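Local coordinates for maltose/maltodextrin-binding protein (Thermus thermophilus, PDB 2GH9) that binds maltotriose in its interdomain cleft, probably as the periplasmic solute receptor of a maltodextrin transporter, at residues V297-I306 and Q315-F325. Sequence-based numbering, arbitrary orientation.
Sequences VAFNQAGGRI and QLEKDPVVAGF. With GLC (alpha-D-glucopyranose), chain B.
N300, on the last turns of helix 293-302, meets L316, D319 and V322 around the start of helix 320-326. Its CG lies anti to the backbone N (chi1 173°), which carries the amide off the helix toward 315-325. Along the side chain, CB rests on L316 CD1 at 3.9 Å, and CG touches the same methyl. OD1 comes within 3.5 Å of L316 CD1, while ND2 turns back to its own segment and donates an almost straight hydrogen bond to R305 O (3.0 Å), meeting that carbonyl from above its plane. V322 CG2 lies 3.9 Å from ND2, well out of the amide plane. A water sits 2.8 Å from N300 OD1 and 3.1 Å from D319 OD2, placed to donate to either. D319 is the N-cap of helix 320-326, OD2 accepting from V322 N and, weakly, from V321 N. Around this polar centre the packing is aliphatic: V297 CG1 on L316 CD2 at one end, and at the other I306 CD1 against both V321 CG1 and V322 CG2, 4.0 Å from each, with I306 CG1 against F325 CB. V321 CG1 also sits 3.3 Å from G304 O, where the glycine puts no side chain in its way. A leucine at N300 would probably leave R305 O without its amide donor and take one possible acceptor from the water, so that the turn into R305 could shift. Beyond that turn R305 reaches the maltotriose: NH1 donates to O3 of one glucose and NH2 to O2, while E13 and E113 form salt bridges with the guanidinium. The amide bond and the apolar packing of I306 thus hold R305's own carbonyl and the residue after it, and so probably help to steady the backbone that carries this sugar-binding arginine.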
loop_
_atom_site.group_PDB
_atom_site.type_symbol
_atom_site.label_atom_id
_atom_site.label_comp_id
_atom_site.label_asym_id
_atom_site.label_seq_id
_atom_site.Cartn_x
_atom_site.Cartn_y
_atom_site.Cartn_z
ATOM N N VAL A 297 4.324 17.921 -1.175
ATOM C CA VAL A 297 4.319 18.364 0.217
ATOM C C VAL A 297 2.890 18.632 0.667
ATOM O O VAL A 297 2.490 18.168 1.724
ATOM C CB VAL A 297 5.225 19.632 0.487
ATOM C CG1 VAL A 297 4.936 20.220 1.868
ATOM C CG2 VAL A 297 6.693 19.294 0.409
ATOM N N ALA A 298 2.122 19.348 -0.153
ATOM C CA ALA A 298 0.723 19.631 0.132
ATOM C C ALA A 298 -0.074 18.349 0.354
ATOM O O ALA A 298 -0.821 18.225 1.325
ATOM C CB ALA A 298 0.115 20.428 -1.009
ATOM N N PHE A 299 0.116 17.378 -0.530
ATOM C CA PHE A 299 -0.579 16.108 -0.382
ATOM C C PHE A 299 -0.216 15.443 0.951
ATOM O O PHE A 299 -1.084 14.929 1.619
ATOM C CB PHE A 299 -0.260 15.197 -1.574
ATOM C CG PHE A 299 -1.146 13.978 -1.683
ATOM C CD1 PHE A 299 -2.483 14.100 -2.046
ATOM C CD2 PHE A 299 -0.635 12.705 -1.459
ATOM C CE1 PHE A 299 -3.288 12.993 -2.187
ATOM C CE2 PHE A 299 -1.462 11.555 -1.612
ATOM C CZ PHE A 299 -2.765 11.697 -1.983
ATOM N N ASN A 300 1.051 15.458 1.346
ATOM C CA ASN A 300 1.458 14.866 2.623
ATOM C C ASN A 300 0.783 15.568 3.780
ATOM O O ASN A 300 0.327 14.937 4.735
ATOM C CB ASN A 300 2.977 14.913 2.794
ATOM C CG ASN A 300 3.438 14.453 4.196
ATOM O OD1 ASN A 300 3.596 15.262 5.081
ATOM N ND2 ASN A 300 3.589 13.146 4.389
ATOM N N GLN A 301 0.702 16.889 3.684
ATOM C CA GLN A 301 0.141 17.683 4.767
ATOM C C GLN A 301 -1.346 17.448 4.899
ATOM O O GLN A 301 -1.840 17.317 6.014
ATOM C CB GLN A 301 0.501 19.160 4.589
ATOM C CG GLN A 301 2.015 19.392 4.712
ATOM C CD GLN A 301 2.573 18.914 6.046
ATOM O OE1 GLN A 301 3.249 17.867 6.125
ATOM N NE2 GLN A 301 2.297 19.673 7.110
ATOM N N ALA A 302 -2.033 17.290 3.765
ATOM C CA ALA A 302 -3.468 16.979 3.744
ATOM C C ALA A 302 -3.770 15.587 4.288
ATOM O O ALA A 302 -4.787 15.372 4.994
ATOM C CB ALA A 302 -3.980 17.072 2.331
ATOM N N GLY A 303 -2.890 14.645 3.952
ATOM C CA GLY A 303 -3.059 13.241 4.312
ATOM C C GLY A 303 -1.887 12.708 5.105
ATOM O O GLY A 303 -1.821 12.882 6.337
ATOM N N GLY A 304 -0.974 12.038 4.415
ATOM C CA GLY A 304 0.242 11.551 5.039
ATOM C C GLY A 304 1.205 10.679 4.260
ATOM O O GLY A 304 2.232 10.258 4.808
ATOM N N ARG A 305 0.909 10.387 3.002
ATOM C CA ARG A 305 1.814 9.562 2.191
ATOM C C ARG A 305 3.100 10.348 1.912
ATOM O O ARG A 305 3.083 11.574 1.840
ATOM C CB ARG A 305 1.158 9.125 0.872
ATOM C CG ARG A 305 -0.179 8.430 1.061
ATOM C CD ARG A 305 -0.675 7.912 -0.216
ATOM N NE ARG A 305 -2.133 7.857 -0.277
ATOM C CZ ARG A 305 -2.827 6.837 -0.753
ATOM N NH1 ARG A 305 -2.222 5.736 -1.208
ATOM N NH2 ARG A 305 -4.140 6.908 -0.787
ATOM N N ILE A 306 4.205 9.640 1.808
ATOM C CA ILE A 306 5.527 10.283 1.872
ATOM C C ILE A 306 6.002 10.625 0.462
ATOM O O ILE A 306 6.021 9.754 -0.393
ATOM C CB ILE A 306 6.548 9.368 2.583
ATOM C CG1 ILE A 306 5.987 8.877 3.939
ATOM C CG2 ILE A 306 7.937 10.070 2.765
ATOM C CD1 ILE A 306 5.350 9.990 4.806
ATOM N N GLN A 315 12.702 18.494 3.030
ATOM C CA GLN A 315 11.912 19.632 3.470
ATOM C C GLN A 315 10.993 19.261 4.653
ATOM O O GLN A 315 10.838 20.045 5.603
ATOM C CB GLN A 315 11.124 20.193 2.287
ATOM C CG GLN A 315 10.260 21.402 2.620
ATOM C CD GLN A 315 9.520 21.933 1.406
ATOM O OE1 GLN A 315 9.962 21.772 0.252
ATOM N NE2 GLN A 315 8.380 22.570 1.657
ATOM N N LEU A 316 10.436 18.049 4.625
ATOM C CA LEU A 316 9.572 17.576 5.701
ATOM C C LEU A 316 10.291 16.675 6.715
ATOM O O LEU A 316 9.654 15.910 7.436
ATOM C CB LEU A 316 8.376 16.821 5.099
ATOM C CG LEU A 316 7.412 17.604 4.214
ATOM C CD1 LEU A 316 6.414 16.660 3.572
ATOM C CD2 LEU A 316 6.694 18.691 5.037
ATOM N N GLU A 317 11.611 16.766 6.779
ATOM C CA GLU A 317 12.403 15.865 7.612
ATOM C C GLU A 317 11.894 15.808 9.053
ATOM O O GLU A 317 11.932 14.743 9.683
ATOM C CB GLU A 317 13.880 16.271 7.591
ATOM C CG GLU A 317 14.794 15.252 8.268
ATOM C CD GLU A 317 16.253 15.642 8.270
ATOM O OE1 GLU A 317 16.585 16.749 7.793
ATOM O OE2 GLU A 317 17.074 14.833 8.772
ATOM N N LYS A 318 11.411 16.946 9.552
ATOM C CA LYS A 318 10.947 17.087 10.930
ATOM C C LYS A 318 9.441 16.916 11.105
ATOM O O LYS A 318 8.964 16.907 12.236
ATOM C CB LYS A 318 11.363 18.453 11.505
ATOM C CG LYS A 318 12.845 18.615 11.690
ATOM C CD LYS A 318 13.151 19.898 12.459
ATOM C CE LYS A 318 14.639 20.030 12.756
ATOM N NZ LYS A 318 14.911 21.024 13.858
ATOM N N ASP A 319 8.690 16.800 10.006
ATOM C CA ASP A 319 7.277 16.460 10.107
ATOM C C ASP A 319 7.156 15.099 10.815
ATOM O O ASP A 319 7.923 14.180 10.538
ATOM C CB ASP A 319 6.580 16.447 8.737
ATOM C CG ASP A 319 5.110 16.082 8.841
ATOM O OD1 ASP A 319 4.255 16.979 8.975
ATOM O OD2 ASP A 319 4.802 14.874 8.834
ATOM N N PRO A 320 6.229 15.000 11.768
ATOM C CA PRO A 320 6.043 13.790 12.569
ATOM C C PRO A 320 5.718 12.514 11.767
ATOM O O PRO A 320 6.204 11.431 12.109
ATOM C CB PRO A 320 4.863 14.160 13.457
ATOM C CG PRO A 320 4.882 15.608 13.523
ATOM C CD PRO A 320 5.308 16.063 12.192
ATOM N N VAL A 321 4.886 12.663 10.739
ATOM C CA VAL A 321 4.503 11.559 9.853
ATOM C C VAL A 321 5.705 11.116 9.034
ATOM O O VAL A 321 5.962 9.920 8.902
ATOM C CB VAL A 321 3.310 11.947 8.919
ATOM C CG1 VAL A 321 2.994 10.824 7.918
ATOM C CG2 VAL A 321 2.082 12.269 9.717
ATOM N N VAL A 322 6.463 12.075 8.500
ATOM C CA VAL A 322 7.630 11.738 7.689
ATOM C C VAL A 322 8.716 11.094 8.562
ATOM O O VAL A 322 9.245 10.056 8.197
ATOM C CB VAL A 322 8.162 12.966 6.893
ATOM C CG1 VAL A 322 9.456 12.631 6.134
ATOM C CG2 VAL A 322 7.102 13.443 5.939
ATOM N N ALA A 323 9.014 11.688 9.714
ATOM C CA ALA A 323 9.982 11.112 10.674
ATOM C C ALA A 323 9.565 9.707 11.134
ATOM O O ALA A 323 10.405 8.798 11.218
ATOM C CB ALA A 323 10.149 12.027 11.893
ATOM N N GLY A 324 8.273 9.527 11.411
ATOM C CA GLY A 324 7.742 8.224 11.802
ATOM C C GLY A 324 7.948 7.158 10.729
ATOM O O GLY A 324 8.486 6.081 10.989
ATOM N N PHE A 325 7.534 7.448 9.511
ATOM C CA PHE A 325 7.719 6.472 8.432
ATOM C C PHE A 325 9.159 6.269 7.954
ATOM O O PHE A 325 9.478 5.192 7.407
ATOM C CB PHE A 325 6.762 6.751 7.270
ATOM C CG PHE A 325 5.363 6.300 7.543
ATOM C CD1 PHE A 325 5.016 4.958 7.401
ATOM C CD2 PHE A 325 4.408 7.186 7.980
ATOM C CE1 PHE A 325 3.743 4.529 7.679
ATOM C CE2 PHE A 325 3.124 6.758 8.255
ATOM C CZ PHE A 325 2.804 5.416 8.112
HETATM C C1 GLC B . -7.857 3.349 -0.160
HETATM C C2 GLC B . -6.460 3.967 -0.159
HETATM C C3 GLC B . -5.452 2.951 -0.656
HETATM C C4 GLC B . -5.519 1.692 0.222
HETATM C C5 GLC B . -6.933 1.088 0.221
HETATM C C6 GLC B . -7.054 -0.065 1.236
HETATM O O1 GLC B . -8.259 3.156 -1.514
HETATM O O2 GLC B . -6.432 5.176 -0.950
HETATM O O3 GLC B . -4.119 3.486 -0.676
HETATM O O4 GLC B . -4.694 0.692 -0.350
HETATM O O5 GLC B . -7.878 2.105 0.549
HETATM O O6 GLC B . -8.393 -0.596 1.283
HETATM O O HOH W 1 2.118 14.611 7.337
#